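Local coordinates for protein elastinolytic metalloprotease (Pseudoalteromonas sp. CF6-2, PDB 6IK4) that probably acts as a secreted zinc metalloendopeptidase of the M23 family that cleaves elastin and the peptidoglycan of Gram-positive bacteria, at residues T75-M80 with P117-T122. Residues are numbered along the deposited sequence; the frame is centred on the assembly and turned at random.
Sequences TNYYHM and PHVHFT. With ZN (zinc ion), chain B.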
ATOM      1  N   THR A  75      -4.509   7.132  -2.348  1.00 10.03           N
ATOM      2  CA  THR A  75      -3.717   5.918  -2.257  1.00  9.87           C
ATOM      3  C   THR A  75      -4.112   4.994  -3.401  1.00 11.63           C
ATOM      4  O   THR A  75      -5.296   4.857  -3.726  1.00 12.29           O
ATOM      5  CB  THR A  75      -3.889   5.229  -0.897  1.00 13.92           C
ATOM      6  OG1 THR A  75      -5.285   5.098  -0.572  1.00 10.93           O
ATOM      7  CG2 THR A  75      -3.192   6.057   0.187  1.00 10.41           C
ATOM      8  N   ASN A  76      -3.110   4.376  -4.010  1.00  9.49           N
ATOM      9  CA  ASN A  76      -3.311   3.469  -5.127  1.00 10.24           C
ATOM     10  C   ASN A  76      -2.927   2.069  -4.677  1.00 10.78           C
ATOM     11  O   ASN A  76      -1.991   1.905  -3.890  1.00 13.29           O
ATOM     12  CB  ASN A  76      -2.476   3.911  -6.328  1.00 10.43           C
ATOM     13  CG  ASN A  76      -2.999   3.360  -7.635  1.00 18.02           C
ATOM     14  OD1 ASN A  76      -3.833   3.984  -8.289  1.00 17.42           O
ATOM     15  ND2 ASN A  76      -2.519   2.172  -8.020  1.00 12.53           N
ATOM     16  N   TYR A  77      -3.680   1.070  -5.151  1.00 11.03           N
ATOM     17  CA  TYR A  77      -3.541  -0.325  -4.742  1.00  9.93           C
ATOM     18  C   TYR A  77      -3.404  -1.160  -6.006  1.00 10.93           C
ATOM     19  O   TYR A  77      -4.368  -1.275  -6.767  1.00 11.10           O
ATOM     20  CB  TYR A  77      -4.759  -0.791  -3.927  1.00 12.05           C
ATOM     21  CG  TYR A  77      -5.075   0.115  -2.750  1.00 12.10           C
ATOM     22  CD1 TYR A  77      -5.711   1.350  -2.939  1.00 12.07           C
ATOM     23  CD2 TYR A  77      -4.724  -0.251  -1.455  1.00 15.20           C
ATOM     24  CE1 TYR A  77      -5.980   2.193  -1.863  1.00 13.08           C
ATOM     25  CE2 TYR A  77      -4.995   0.582  -0.375  1.00 12.97           C
ATOM     26  CZ  TYR A  77      -5.606   1.806  -0.582  1.00 14.79           C
ATOM     27  OH  TYR A  77      -5.867   2.640   0.495  1.00 15.64           O
ATOM     28  N   TYR A  78      -2.239  -1.779  -6.205  1.00 12.51           N
ATOM     29  CA  TYR A  78      -1.956  -2.540  -7.414  1.00 13.33           C
ATOM     30  C   TYR A  78      -1.628  -3.992  -7.048  1.00 13.21           C
ATOM     31  O   TYR A  78      -1.295  -4.302  -5.899  1.00 12.98           O
ATOM     32  CB  TYR A  78      -0.809  -1.886  -8.225  1.00 11.31           C
ATOM     33  CG  TYR A  78      -0.587  -2.539  -9.575  1.00 14.74           C
ATOM     34  CD1 TYR A  78      -1.568  -2.492 -10.559  1.00 15.82           C
ATOM     35  CD2 TYR A  78       0.584  -3.231  -9.853  1.00 16.77           C
ATOM     36  CE1 TYR A  78      -1.380  -3.110 -11.801  1.00 16.51           C
ATOM     37  CE2 TYR A  78       0.780  -3.846 -11.089  1.00 20.92           C
ATOM     38  CZ  TYR A  78      -0.210  -3.785 -12.052  1.00 19.05           C
ATOM     39  OH  TYR A  78      -0.017  -4.405 -13.282  1.00 18.59           O
ATOM     40  N   HIS A  79      -1.779  -4.883  -8.042  1.00 12.85           N
ATOM     41  CA  HIS A  79      -1.733  -6.349  -7.874  1.00 13.75           C
ATOM     42  C   HIS A  79      -2.995  -6.889  -7.196  1.00 14.96           C
ATOM     43  O   HIS A  79      -2.922  -7.834  -6.411  1.00 14.99           O
ATOM     44  CB  HIS A  79      -0.499  -6.827  -7.095  1.00 12.82           C
ATOM     45  CG  HIS A  79       0.810  -6.341  -7.630  1.00 16.51           C
ATOM     46  ND1 HIS A  79       1.185  -6.493  -8.947  1.00 17.07           N
ATOM     47  CD2 HIS A  79       1.856  -5.750  -7.003  1.00 15.85           C
ATOM     48  CE1 HIS A  79       2.401  -5.998  -9.112  1.00 20.52           C
ATOM     49  NE2 HIS A  79       2.829  -5.538  -7.949  1.00 18.14           N
ATOM     50  N   MET A  80      -4.159  -6.323  -7.523  1.00 14.12           N
ATOM     51  CA  MET A  80      -5.404  -6.632  -6.832  1.00 11.26           C
ATOM     52  C   MET A  80      -6.238  -7.659  -7.595  1.00 11.79           C
ATOM     53  O   MET A  80      -6.025  -7.923  -8.783  1.00 14.19           O
ATOM     54  CB  MET A  80      -6.241  -5.354  -6.632  1.00 12.86           C
ATOM     55  CG  MET A  80      -5.551  -4.256  -5.821  1.00 16.46           C
ATOM     56  SD  MET A  80      -5.306  -4.800  -4.121  1.00 16.74           S
ATOM     57  CE  MET A  80      -6.981  -4.864  -3.493  1.00 16.70           C
ATOM     58  N   PRO A 117       2.544 -12.970  -3.916  1.00 13.79           N
ATOM     59  CA  PRO A 117       1.364 -12.132  -3.627  1.00 13.65           C
ATOM     60  C   PRO A 117       1.675 -11.010  -2.641  1.00 12.83           C
ATOM     61  O   PRO A 117       2.320 -11.221  -1.604  1.00 11.01           O
ATOM     62  CB  PRO A 117       0.358 -13.129  -3.040  1.00 14.53           C
ATOM     63  CG  PRO A 117       0.785 -14.470  -3.580  1.00 18.29           C
ATOM     64  CD  PRO A 117       2.285 -14.403  -3.706  1.00 16.48           C
ATOM     65  N   HIS A 118       1.200  -9.808  -2.978  1.00 12.28           N
ATOM     66  CA  HIS A 118       1.289  -8.629  -2.128  1.00 10.96           C
ATOM     67  C   HIS A 118       0.460  -7.538  -2.793  1.00 11.74           C
ATOM     68  O   HIS A 118       0.091  -7.647  -3.964  1.00 10.95           O
ATOM     69  CB  HIS A 118       2.734  -8.164  -1.947  1.00 11.10           C
ATOM     70  CG  HIS A 118       3.352  -7.623  -3.201  1.00 13.49           C
ATOM     71  ND1 HIS A 118       3.883  -8.436  -4.181  1.00 14.09           N
ATOM     72  CD2 HIS A 118       3.532  -6.352  -3.630  1.00 15.24           C
ATOM     73  CE1 HIS A 118       4.364  -7.688  -5.159  1.00 13.56           C
ATOM     74  NE2 HIS A 118       4.162  -6.419  -4.850  1.00 14.19           N
ATOM     75  N   VAL A 119       0.185  -6.473  -2.050  1.00 10.05           N
ATOM     76  CA  VAL A 119      -0.369  -5.256  -2.650  1.00 10.14           C
ATOM     77  C   VAL A 119       0.743  -4.220  -2.753  1.00 11.77           C
ATOM     78  O   VAL A 119       1.516  -4.026  -1.808  1.00 11.40           O
ATOM     79  CB  VAL A 119      -1.570  -4.717  -1.849  1.00 11.06           C
ATOM     80  CG1 VAL A 119      -1.206  -4.473  -0.383  1.00 11.50           C
ATOM     81  CG2 VAL A 119      -2.094  -3.419  -2.492  1.00  9.61           C
ATOM     82  N   HIS A 120       0.863  -3.608  -3.929  1.00  9.21           N
ATOM     83  CA  HIS A 120       1.751  -2.481  -4.170  1.00 11.64           C
ATOM     84  C   HIS A 120       0.951  -1.229  -3.842  1.00 11.28           C
ATOM     85  O   HIS A 120       0.005  -0.894  -4.556  1.00 11.70           O
ATOM     86  CB  HIS A 120       2.222  -2.507  -5.629  1.00 11.10           C
ATOM     87  CG  HIS A 120       2.958  -1.281  -6.083  1.00 11.29           C
ATOM     88  ND1 HIS A 120       4.307  -1.099  -5.868  1.00 10.94           N
ATOM     89  CD2 HIS A 120       2.545  -0.211  -6.802  1.00 12.94           C
ATOM     90  CE1 HIS A 120       4.689   0.043  -6.416  1.00 17.27           C
ATOM     91  NE2 HIS A 120       3.638   0.602  -6.988  1.00 12.28           N
ATOM     92  N   PHE A 121       1.316  -0.561  -2.753  1.00  9.89           N
ATOM     93  CA  PHE A 121       0.565   0.557  -2.177  1.00  8.80           C
ATOM     94  C   PHE A 121       1.306   1.864  -2.445  1.00 10.97           C
ATOM     95  O   PHE A 121       2.480   1.979  -2.098  1.00 13.16           O
ATOM     96  CB  PHE A 121       0.407   0.303  -0.674  1.00 10.30           C
ATOM     97  CG  PHE A 121      -0.220   1.428   0.108  1.00 14.60           C
ATOM     98  CD1 PHE A 121      -1.598   1.536   0.217  1.00 15.55           C
ATOM     99  CD2 PHE A 121       0.578   2.322   0.809  1.00 10.57           C
ATOM    100  CE1 PHE A 121      -2.177   2.554   0.975  1.00 15.88           C
ATOM    101  CE2 PHE A 121       0.009   3.344   1.562  1.00 13.06           C
ATOM    102  CZ  PHE A 121      -1.367   3.453   1.646  1.00 14.45           C
ATOM    103  N   THR A 122       0.618   2.864  -3.020  1.00 10.90           N
ATOM    104  CA  THR A 122       1.269   4.091  -3.484  1.00 11.61           C
ATOM    105  C   THR A 122       0.517   5.317  -2.982  1.00  9.85           C
ATOM    106  O   THR A 122      -0.714   5.351  -3.037  1.00 11.79           O
ATOM    107  CB  THR A 122       1.331   4.149  -5.029  1.00 12.32           C
ATOM    108  OG1 THR A 122       1.987   2.980  -5.536  1.00 13.47           O
ATOM    109  CG2 THR A 122       2.041   5.453  -5.545  1.00 11.75           C
TER
HETATM  110 ZN    ZN B 201       5.824  -2.249  -5.115  1.00 14.95          ZN
HETATM  111  O   HOH W   1      -0.216   1.446  -6.356  1.00 13.45           O
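Tyr77 and Phe121 sit opposite one another as a non-hydrogen-bonded pair, their side chains side by side on one face of the sheet. From CB outward, Tyr77 meets first Val119 CG2, 4.0 Å from its CB; CD2 and CE2 then lie by Phe121 CD1, CE2 at 3.6 Å, and CZ by Phe121 CE1. At the tip, OH shares a 2.7 Å hydrogen bond with Thr75 OG1 and has Ala52 N as a further partner. Phe121 turns its edge to the Tyr77 face, an offset edge-to-face pair with planes at 69°, while its CZ reaches Thr75 CG2. An alanine in place of Tyr77 would probably open a gap beside Phe121 and leave Thr75 OG1 without its phenolic mate. Asn76 with Thr122 and Tyr78 with His120 supply the paired backbone hydrogen bonds of two antiparallel strands in the M23 peptidase core. On their face, one water accepts from Asn76 ND2, donates to His120 O and hydrogen-bonds to Thr122 OG1; Asn64 OD1 and Ser32 OG also bind those side chains. With CG anti to the backbone N (chi1 170°), the His120 ring brings its CD2 edge to Tyr78 CB and ND1 to zinc at 2.0 Å, joining His21 and Asp34; NE2 is hydrogen-bonded to Asn23 OD1. His79 CD2 packs 3.5 Å from His120 CB. His79 and His118, predicted proton donor/acceptors, hydrogen-bond through ND1 to Ala107 O and Gly116 O, respectively.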